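Local coordinates for protein methylocystis parvus OBBP MbnE (Methylocystis parvus OBBP, PDB 5ICQ) that probably binds the copper chelator methanobactin in the periplasm and hands it on for uptake, as solute-binding proteins of transport systems do, at residues A[77-82]-A[89-94]; A[149-154]-A[201-206]; A[237-242]-A[262-267]. One frame throughout, in Å; residues are numbered along the deposited sequence.

Contact 1. Residues A[77-82]-A[89-94]; sequences LNPFNV and QGLVGN
Leu-91 and Leu-77 make the tight end of this contact between two parts of one long loop. The CD1 methyl of Leu-91 reaches the backbone of Leu-77 and sits 3.2 Å from Leu-77 O. Leu-91 CD1 also lies 4.1 Å from Leu-77 CB and 4.1 Å from Pro-79 CD, so one methyl fills the corner between the leucine and the proline ring. The Leu-91 side chain gets there because CG stands anti to its own carbonyl carbon (chi1 -64°), with CD1 carried on toward the other segment. The side chains of Pro-79 and Leu-91 cross at about a right angle. Both leucines are buried, and both also touch Leu-238 of strand 237-242.

The other end is looser and nearer solvent. Val-92 is exposed and offers a single methyl, CG2. Val-92 CG2 lies 4.2 Å from Pro-79 CG and 4.0 Å from Phe-80 CE1, approaching the ring obliquely. Pro-79 CG itself packs over the centre of the Phe-80 ring, so proline, phenyl and valine form a small apolar group. Phe-96 meets the same ring edge-to-face.

Each segment is held by its own internal bond. In the first, Phe-80 N donates to Asn-78 OD1 at 3.0 Å, from above the carbonyl plane of the side-chain amide. In the second, Asn-94 ND2 reaches back to Gly-90 O at 2.9 Å, with that oxygen near its amide plane. Asn-94 ND2 also bonds Thr-601 OG1, which ties the segment to the C-terminal part of the chain. The arrangement is an Asx turn at Asn-78 packed through apolar side chains on the irregular segment 89-94, within the loop that joins strands 65-71 and 100-103 in this solute-binding fold.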
loop_
_atom_site.group_PDB
_atom_site.type_symbol
_atom_site.label_atom_id
_atom_site.label_comp_id
_atom_site.label_asym_id
_atom_site.label_seq_id
_atom_site.Cartn_x
_atom_site.Cartn_y
_atom_site.Cartn_z
ATOM N N LEU A 77 3.264 16.178 -15.370
ATOM C CA LEU A 77 3.837 14.914 -15.815
ATOM C C LEU A 77 5.081 14.548 -15.013
ATOM O O LEU A 77 5.907 13.753 -15.478
ATOM C CB LEU A 77 4.147 14.973 -17.313
ATOM C CG LEU A 77 2.921 15.244 -18.180
ATOM C CD1 LEU A 77 3.270 15.263 -19.665
ATOM C CD2 LEU A 77 1.830 14.215 -17.891
ATOM N N ASN A 78 5.227 15.109 -13.806
ATOM C CA ASN A 78 6.357 14.806 -12.929
ATOM C C ASN A 78 5.833 14.070 -11.707
ATOM O O ASN A 78 5.257 14.696 -10.799
ATOM C CB ASN A 78 7.100 16.083 -12.512
ATOM C CG ASN A 78 8.354 15.794 -11.687
ATOM O OD1 ASN A 78 8.630 14.650 -11.322
ATOM N ND2 ASN A 78 9.119 16.848 -11.385
ATOM N N PRO A 79 6.000 12.748 -11.631
ATOM C CA PRO A 79 5.512 11.999 -10.470
ATOM C C PRO A 79 6.452 12.006 -9.280
ATOM O O PRO A 79 6.141 11.363 -8.275
ATOM C CB PRO A 79 5.357 10.571 -11.025
ATOM C CG PRO A 79 6.376 10.483 -12.116
ATOM C CD PRO A 79 6.497 11.869 -12.709
ATOM N N PHE A 80 7.592 12.696 -9.353
ATOM C CA PHE A 80 8.624 12.534 -8.349
ATOM C C PHE A 80 8.835 13.757 -7.473
ATOM O O PHE A 80 9.630 13.677 -6.533
ATOM C CB PHE A 80 9.961 12.172 -9.016
ATOM C CG PHE A 80 9.868 11.010 -9.950
ATOM C CD1 PHE A 80 9.418 9.780 -9.497
ATOM C CD2 PHE A 80 10.239 11.139 -11.279
ATOM C CE1 PHE A 80 9.328 8.699 -10.357
ATOM C CE2 PHE A 80 10.162 10.064 -12.137
ATOM C CZ PHE A 80 9.701 8.850 -11.689
ATOM N N ASN A 81 8.195 14.889 -7.772
ATOM C CA ASN A 81 8.298 16.056 -6.902
ATOM C C ASN A 81 7.195 16.004 -5.847
ATOM O O ASN A 81 6.311 15.142 -5.877
ATOM C CB ASN A 81 8.250 17.364 -7.709
ATOM C CG ASN A 81 6.939 17.567 -8.480
ATOM O OD1 ASN A 81 5.972 16.814 -8.338
ATOM N ND2 ASN A 81 6.909 18.617 -9.306
ATOM N N VAL A 82 7.231 16.942 -4.908
ATOM C CA VAL A 82 6.257 16.943 -3.819
ATOM C C VAL A 82 5.207 18.033 -4.003
ATOM O O VAL A 82 5.540 19.167 -4.362
ATOM C CB VAL A 82 6.965 17.097 -2.468
ATOM C CG1 VAL A 82 7.581 15.775 -2.053
ATOM C CG2 VAL A 82 8.033 18.175 -2.563
ATOM N N GLN A 89 -0.996 9.495 -13.920
ATOM C CA GLN A 89 -0.520 8.141 -13.699
ATOM C C GLN A 89 -0.028 7.559 -15.017
ATOM O O GLN A 89 -0.191 8.151 -16.080
ATOM C CB GLN A 89 -1.623 7.266 -13.105
ATOM C CG GLN A 89 -1.943 7.598 -11.668
ATOM C CD GLN A 89 -3.223 6.930 -11.212
ATOM O OE1 GLN A 89 -4.249 7.584 -11.032
ATOM N NE2 GLN A 89 -3.175 5.616 -11.047
ATOM N N GLY A 90 0.596 6.388 -14.938
ATOM C CA GLY A 90 1.079 5.731 -16.132
ATOM C C GLY A 90 2.481 6.113 -16.553
ATOM O O GLY A 90 2.945 5.622 -17.585
ATOM N N LEU A 91 3.177 6.966 -15.792
ATOM C CA LEU A 91 4.509 7.389 -16.219
ATOM C C LEU A 91 5.604 6.505 -15.652
ATOM O O LEU A 91 6.597 6.223 -16.334
ATOM C CB LEU A 91 4.760 8.844 -15.810
ATOM C CG LEU A 91 3.835 9.847 -16.485
ATOM C CD1 LEU A 91 3.921 11.217 -15.778
ATOM C CD2 LEU A 91 4.188 9.975 -17.949
ATOM N N VAL A 92 5.456 6.078 -14.404
ATOM C CA VAL A 92 6.428 5.171 -13.821
ATOM C C VAL A 92 6.352 3.845 -14.558
ATOM O O VAL A 92 5.257 3.354 -14.872
ATOM C CB VAL A 92 6.155 5.007 -12.315
ATOM C CG1 VAL A 92 7.105 3.989 -11.701
ATOM C CG2 VAL A 92 6.276 6.362 -11.609
ATOM N N GLY A 93 7.515 3.272 -14.871
ATOM C CA GLY A 93 7.547 1.998 -15.569
ATOM C C GLY A 93 7.463 2.164 -17.075
ATOM O O GLY A 93 8.363 1.732 -17.798
ATOM N N ASN A 94 6.389 2.803 -17.555
ATOM C CA ASN A 94 6.220 3.014 -18.992
ATOM C C ASN A 94 7.240 4.002 -19.545
ATOM O O ASN A 94 7.721 3.836 -20.673
ATOM C CB ASN A 94 4.809 3.517 -19.290
ATOM C CG ASN A 94 3.752 2.458 -19.048
ATOM O OD1 ASN A 94 3.953 1.275 -19.356
ATOM N ND2 ASN A 94 2.625 2.872 -18.491
#

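Contact 2. Residues A[149-154]-A[201-206]; sequences LFSFDL and PVLPKH
Phe-150 lays one face of its ring on the backbone and side chain of Lys-205. Phe-150 CB starts on helix 145-158 and is 4.0 Å from Lys-205 CB. Phe-150 CG is closer to Lys-205 CB, at 3.8 Å. From there the ring divides. On one side CD1 lies against Lys-205 CG. On the other, Phe-150 CD2 and Phe-150 CE2 pass under Lys-205 CA, each at 3.7 Å. The far atom, CZ, still meets this alpha carbon, and CE2 also nears Leu-203 CB. The alpha carbon stands 15° off the ring normal, which makes a CH-pi contact over the face. Leu-203 O lies instead at the ring edge. With CG anti to the backbone N (chi1 161°), the phenyl ring leans out from the helix toward the loop.

This is a helix docked on an irregular segment, the loop that runs from helix 193-198 toward strand 227-233 in the solute-binding fold. Ser-151 fastens the two. Ser-151 OG accepts a hydrogen bond from Leu-203 N at 2.8 Å, with an N-H...O angle of 159°. The same hydroxyl is hydrogen-bonded to Asp-147 O, one turn back on the helix. Two bonds thus grip one small buried group and fix its rotation.

One turn further along, Leu-154 CD2 touches Leu-203 CD1 at 4.2 Å. Beyond the ring, the extended Lys-205 chain carries NZ to a salt bridge with Glu-146. Lys-205 N is held by Asp-147 OD1.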
loop_
_atom_site.group_PDB
_atom_site.type_symbol
_atom_site.label_atom_id
_atom_site.label_comp_id
_atom_site.label_asym_id
_atom_site.label_seq_id
_atom_site.Cartn_x
_atom_site.Cartn_y
_atom_site.Cartn_z
ATOM N N LEU A 149 23.895 9.361 -10.743
ATOM C CA LEU A 149 24.307 10.260 -9.664
ATOM C C LEU A 149 23.546 11.579 -9.720
ATOM O O LEU A 149 23.218 12.158 -8.676
ATOM C CB LEU A 149 25.815 10.510 -9.736
ATOM C CG LEU A 149 26.711 9.304 -9.431
ATOM C CD1 LEU A 149 28.183 9.694 -9.522
ATOM C CD2 LEU A 149 26.394 8.725 -8.058
ATOM N N PHE A 150 23.296 12.091 -10.928
ATOM C CA PHE A 150 22.452 13.273 -11.086
ATOM C C PHE A 150 21.068 13.042 -10.491
ATOM O O PHE A 150 20.522 13.911 -9.796
ATOM C CB PHE A 150 22.352 13.617 -12.575
ATOM C CG PHE A 150 21.182 14.497 -12.937
ATOM C CD1 PHE A 150 21.264 15.872 -12.783
ATOM C CD2 PHE A 150 20.021 13.954 -13.469
ATOM C CE1 PHE A 150 20.205 16.699 -13.128
ATOM C CE2 PHE A 150 18.945 14.772 -13.810
ATOM C CZ PHE A 150 19.046 16.157 -13.645
ATOM N N SER A 151 20.485 11.867 -10.755
ATOM C CA SER A 151 19.146 11.573 -10.257
ATOM C C SER A 151 19.152 11.406 -8.746
ATOM O O SER A 151 18.246 11.891 -8.056
ATOM C CB SER A 151 18.608 10.311 -10.933
ATOM O OG SER A 151 18.533 10.472 -12.343
ATOM N N PHE A 152 20.155 10.697 -8.224
ATOM C CA PHE A 152 20.297 10.537 -6.781
ATOM C C PHE A 152 20.398 11.890 -6.087
ATOM O O PHE A 152 19.682 12.154 -5.115
ATOM C CB PHE A 152 21.528 9.682 -6.482
ATOM C CG PHE A 152 21.869 9.597 -5.020
ATOM C CD1 PHE A 152 21.167 8.744 -4.181
ATOM C CD2 PHE A 152 22.902 10.359 -4.488
ATOM C CE1 PHE A 152 21.483 8.659 -2.828
ATOM C CE2 PHE A 152 23.222 10.277 -3.133
ATOM C CZ PHE A 152 22.510 9.424 -2.308
ATOM N N ASP A 153 21.285 12.762 -6.575
ATOM C CA ASP A 153 21.448 14.082 -5.961
ATOM C C ASP A 153 20.166 14.905 -6.030
ATOM O O ASP A 153 19.796 15.574 -5.057
ATOM C CB ASP A 153 22.582 14.844 -6.637
ATOM C CG ASP A 153 23.936 14.256 -6.333
ATOM O OD1 ASP A 153 24.096 13.664 -5.242
ATOM O OD2 ASP A 153 24.844 14.403 -7.181
ATOM N N LEU A 154 19.490 14.883 -7.181
ATOM C CA LEU A 154 18.273 15.674 -7.353
ATOM C C LEU A 154 17.166 15.182 -6.433
ATOM O O LEU A 154 16.473 15.978 -5.788
ATOM C CB LEU A 154 17.807 15.611 -8.810
ATOM C CG LEU A 154 16.447 16.234 -9.142
ATOM C CD1 LEU A 154 16.468 17.741 -8.875
ATOM C CD2 LEU A 154 16.077 15.948 -10.590
ATOM N N PRO A 201 14.179 6.085 -9.866
ATOM C CA PRO A 201 14.105 6.325 -11.315
ATOM C C PRO A 201 15.385 6.960 -11.824
ATOM O O PRO A 201 16.004 7.775 -11.138
ATOM C CB PRO A 201 12.920 7.287 -11.455
ATOM C CG PRO A 201 12.916 8.032 -10.138
ATOM C CD PRO A 201 13.264 6.977 -9.122
ATOM N N VAL A 202 15.781 6.589 -13.037
ATOM C CA VAL A 202 16.996 7.126 -13.643
ATOM C C VAL A 202 16.585 8.188 -14.653
ATOM O O VAL A 202 15.955 7.886 -15.673
ATOM C CB VAL A 202 17.847 6.032 -14.296
ATOM C CG1 VAL A 202 19.081 6.660 -14.943
ATOM C CG2 VAL A 202 18.267 4.985 -13.250
ATOM N N LEU A 203 16.939 9.437 -14.370
ATOM C CA LEU A 203 16.505 10.618 -15.103
ATOM C C LEU A 203 17.652 11.175 -15.941
ATOM O O LEU A 203 18.821 11.042 -15.559
ATOM C CB LEU A 203 16.008 11.701 -14.141
ATOM C CG LEU A 203 14.937 11.207 -13.160
ATOM C CD1 LEU A 203 14.599 12.285 -12.155
ATOM C CD2 LEU A 203 13.689 10.753 -13.901
ATOM N N PRO A 204 17.354 11.817 -17.069
ATOM C CA PRO A 204 18.409 12.249 -18.001
ATOM C C PRO A 204 19.025 13.598 -17.624
ATOM O O PRO A 204 18.399 14.648 -17.765
ATOM C CB PRO A 204 17.673 12.316 -19.347
ATOM C CG PRO A 204 16.254 12.686 -18.964
ATOM C CD PRO A 204 15.999 12.005 -17.629
ATOM N N LYS A 205 20.287 13.558 -17.193
ATOM C CA LYS A 205 20.988 14.806 -16.888
ATOM C C LYS A 205 20.950 15.780 -18.063
ATOM O O LYS A 205 20.764 16.986 -17.869
ATOM C CB LYS A 205 22.437 14.527 -16.494
ATOM C CG LYS A 205 23.169 15.819 -16.105
ATOM C CD LYS A 205 24.559 15.558 -15.549
ATOM C CE LYS A 205 25.147 16.831 -14.951
ATOM N NZ LYS A 205 26.551 16.597 -14.504
ATOM N N HIS A 206 21.111 15.278 -19.293
ATOM C CA HIS A 206 21.173 16.155 -20.460
ATOM C C HIS A 206 19.827 16.772 -20.835
ATOM O O HIS A 206 19.793 17.652 -21.708
ATOM C CB HIS A 206 21.727 15.379 -21.658
ATOM C CG HIS A 206 20.750 14.410 -22.248
ATOM N ND1 HIS A 206 20.480 13.181 -21.680
ATOM C CD2 HIS A 206 19.974 14.490 -23.356
ATOM C CE1 HIS A 206 19.576 12.549 -22.410
ATOM N NE2 HIS A 206 19.257 13.317 -23.438
#

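Contact 3. Residues A[237-242]-A[262-267]; sequences RLLLKR and EIDLQY. With SO4 (sulfate ion), chain B.
Arg-237 turns its CG between the backbone N and the carbonyl carbon (chi1 68°), and further bends at chi2 and chi3 lay the chain along its own strand, toward Leu-239. Asp-264 sets its CG anti to the backbone N (chi1 -175°), which brings the carboxylate to meet it. The result is a salt bridge, Arg-237 NE to Asp-264 OD1 at 2.9 Å. Asp-264 OD1 lies at the guanidinium edge, close to its plane, while NE comes from above the carboxylate plane. The two planes are 73° apart. Leu-239 CB covers one guanidinium face.

The strands are antiparallel neighbours in a four-stranded mixed sheet. Leu-238 pairs with Leu-265, and Leu-240 with Ile-263, as hydrogen-bonded pairs; Leu-240 N to Ile-263 O is nearly straight, 2.8 Å. Their side chains share the apolar face, where Leu-240 CG lies 4.0 Å from Leu-265 CD1.

Charge gathers on the other face. Arg-237 NH1 is taken by Asp-231, and Gln-266 NE2 donates to Asp-264 OD2 at 3.1 Å. Arg-237 NH2 binds a sulfate, probably from the crystallisation liquor, through O4 at 3.1 Å and O2. Arg-65, which pairs with Glu-262, also holds this ion.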
loop_
_atom_site.group_PDB
_atom_site.type_symbol
_atom_site.label_atom_id
_atom_site.label_comp_id
_atom_site.label_asym_id
_atom_site.label_seq_id
_atom_site.Cartn_x
_atom_site.Cartn_y
_atom_site.Cartn_z
ATOM N N ARG A 237 -6.421 14.047 -20.909
ATOM C CA ARG A 237 -5.887 12.793 -21.421
ATOM C C ARG A 237 -4.369 12.857 -21.483
ATOM O O ARG A 237 -3.778 13.927 -21.644
ATOM C CB ARG A 237 -6.466 12.446 -22.802
ATOM C CG ARG A 237 -6.058 13.362 -23.941
ATOM C CD ARG A 237 -4.921 12.761 -24.775
ATOM N NE ARG A 237 -5.368 11.616 -25.562
ATOM C CZ ARG A 237 -5.358 11.560 -26.890
ATOM N NH1 ARG A 237 -4.912 12.585 -27.611
ATOM N NH2 ARG A 237 -5.782 10.465 -27.499
ATOM N N LEU A 238 -3.760 11.685 -21.333
ATOM C CA LEU A 238 -2.338 11.469 -21.571
ATOM C C LEU A 238 -2.230 10.313 -22.553
ATOM O O LEU A 238 -2.772 9.235 -22.295
ATOM C CB LEU A 238 -1.614 11.152 -20.262
ATOM C CG LEU A 238 -0.158 10.705 -20.379
ATOM C CD1 LEU A 238 0.666 11.827 -20.989
ATOM C CD2 LEU A 238 0.402 10.285 -19.011
ATOM N N LEU A 239 -1.592 10.544 -23.696
ATOM C CA LEU A 239 -1.427 9.509 -24.713
ATOM C C LEU A 239 0.022 9.043 -24.740
ATOM O O LEU A 239 0.940 9.844 -24.966
ATOM C CB LEU A 239 -1.847 10.003 -26.096
ATOM C CG LEU A 239 -1.678 8.967 -27.223
ATOM C CD1 LEU A 239 -2.637 7.785 -27.054
ATOM C CD2 LEU A 239 -1.845 9.605 -28.603
ATOM N N LEU A 240 0.218 7.752 -24.516
ATOM C CA LEU A 240 1.518 7.110 -24.604
ATOM C C LEU A 240 1.597 6.326 -25.903
ATOM O O LEU A 240 0.629 5.681 -26.304
ATOM C CB LEU A 240 1.738 6.159 -23.428
ATOM C CG LEU A 240 1.561 6.771 -22.045
ATOM C CD1 LEU A 240 1.882 5.730 -20.987
ATOM C CD2 LEU A 240 2.445 8.007 -21.906
ATOM N N LYS A 241 2.748 6.381 -26.557
ATOM C CA LYS A 241 2.954 5.654 -27.799
ATOM C C LYS A 241 4.266 4.893 -27.694
ATOM O O LYS A 241 5.254 5.421 -27.177
ATOM C CB LYS A 241 2.972 6.617 -28.999
ATOM C CG LYS A 241 3.187 5.938 -30.329
ATOM C CD LYS A 241 2.833 6.882 -31.467
ATOM C CE LYS A 241 2.942 6.193 -32.816
ATOM N NZ LYS A 241 2.669 7.168 -33.916
ATOM N N ARG A 242 4.276 3.656 -28.185
ATOM C CA ARG A 242 5.463 2.828 -28.055
ATOM C C ARG A 242 6.666 3.507 -28.701
ATOM O O ARG A 242 6.550 4.142 -29.753
ATOM C CB ARG A 242 5.238 1.465 -28.712
ATOM C CG ARG A 242 6.507 0.627 -28.776
ATOM C CD ARG A 242 6.365 -0.594 -29.672
ATOM N NE ARG A 242 5.121 -1.320 -29.430
ATOM C CZ ARG A 242 4.901 -2.089 -28.374
ATOM N NH1 ARG A 242 5.852 -2.221 -27.448
ATOM N NH2 ARG A 242 3.744 -2.721 -28.248
ATOM N N GLU A 262 -0.271 1.777 -28.166
ATOM C CA GLU A 262 -0.631 3.067 -27.600
ATOM C C GLU A 262 -1.472 2.844 -26.359
ATOM O O GLU A 262 -2.259 1.897 -26.292
ATOM C CB GLU A 262 -1.440 3.933 -28.586
ATOM C CG GLU A 262 -0.630 4.519 -29.728
ATOM C CD GLU A 262 -1.501 4.957 -30.888
ATOM O OE1 GLU A 262 -1.070 4.788 -32.047
ATOM O OE2 GLU A 262 -2.620 5.456 -30.642
ATOM N N ILE A 263 -1.316 3.737 -25.387
ATOM C CA ILE A 263 -2.126 3.733 -24.175
ATOM C C ILE A 263 -2.701 5.131 -24.007
ATOM O O ILE A 263 -1.942 6.097 -23.871
ATOM C CB ILE A 263 -1.317 3.353 -22.929
ATOM C CG1 ILE A 263 -0.657 1.983 -23.124
ATOM C CG2 ILE A 263 -2.245 3.379 -21.696
ATOM C CD1 ILE A 263 0.439 1.703 -22.127
ATOM N N ASP A 264 -4.027 5.237 -23.997
ATOM C CA ASP A 264 -4.707 6.523 -23.846
ATOM C C ASP A 264 -5.335 6.575 -22.461
ATOM O O ASP A 264 -6.307 5.859 -22.184
ATOM C CB ASP A 264 -5.756 6.714 -24.939
ATOM C CG ASP A 264 -6.404 8.098 -24.893
ATOM O OD1 ASP A 264 -5.787 9.036 -24.340
ATOM O OD2 ASP A 264 -7.529 8.246 -25.413
ATOM N N LEU A 265 -4.766 7.403 -21.586
ATOM C CA LEU A 265 -5.245 7.550 -20.214
ATOM C C LEU A 265 -6.180 8.752 -20.167
ATOM O O LEU A 265 -5.729 9.895 -20.282
ATOM C CB LEU A 265 -4.087 7.730 -19.233
ATOM C CG LEU A 265 -3.117 6.545 -19.121
ATOM C CD1 LEU A 265 -1.917 6.735 -20.039
ATOM C CD2 LEU A 265 -2.662 6.326 -17.686
ATOM N N GLN A 266 -7.471 8.498 -19.982
ATOM C CA GLN A 266 -8.484 9.549 -19.957
ATOM C C GLN A 266 -8.986 9.758 -18.537
ATOM O O GLN A 266 -9.243 8.791 -17.814
ATOM C CB GLN A 266 -9.670 9.204 -20.855
ATOM C CG GLN A 266 -9.324 8.859 -22.283
ATOM C CD GLN A 266 -10.559 8.444 -23.061
ATOM O OE1 GLN A 266 -11.676 8.776 -22.675
ATOM N NE2 GLN A 266 -10.364 7.720 -24.156
ATOM N N TYR A 267 -9.150 11.023 -18.154
ATOM C CA TYR A 267 -9.560 11.391 -16.809
ATOM C C TYR A 267 -11.015 11.844 -16.807
ATOM O O TYR A 267 -11.465 12.527 -17.734
ATOM C CB TYR A 267 -8.644 12.484 -16.240
ATOM C CG TYR A 267 -7.340 11.910 -15.724
ATOM C CD1 TYR A 267 -6.333 11.516 -16.603
ATOM C CD2 TYR A 267 -7.130 11.732 -14.367
ATOM C CE1 TYR A 267 -5.152 10.975 -16.138
ATOM C CE2 TYR A 267 -5.945 11.189 -13.890
ATOM C CZ TYR A 267 -4.959 10.819 -14.787
ATOM O OH TYR A 267 -3.785 10.283 -14.319
HETATM S S SO4 B . -5.832 10.786 -31.151
HETATM O O1 SO4 B . -4.624 11.567 -31.389
HETATM O O2 SO4 B . -6.791 11.550 -30.361
HETATM O O3 SO4 B . -6.458 10.425 -32.421
HETATM O O4 SO4 B . -5.459 9.578 -30.431
#

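Overall arrangement
The contacts follow one another along the chain in the order 1, 2, 3. Contact 1 lies between the others in space, its centre about 14 Å from that of contact 2 and about 13 Å from that of contact 3. Phe-80 of contact 1 packs on Pro-201 and Leu-203 of contact 2. On the other side, Gln-89 and Gly-90 rest on Leu-238, Leu-240 and Leu-265 of the sheet, and Gln-89 N probably bonds Tyr-267 OH. Contacts 2 and 3 do not touch; their nearest atoms are about 14 Å apart. The loop after strand 65-71 thus links helix 145-158 and its docked loop to the mixed sheet containing strands 237-242 and 262-268.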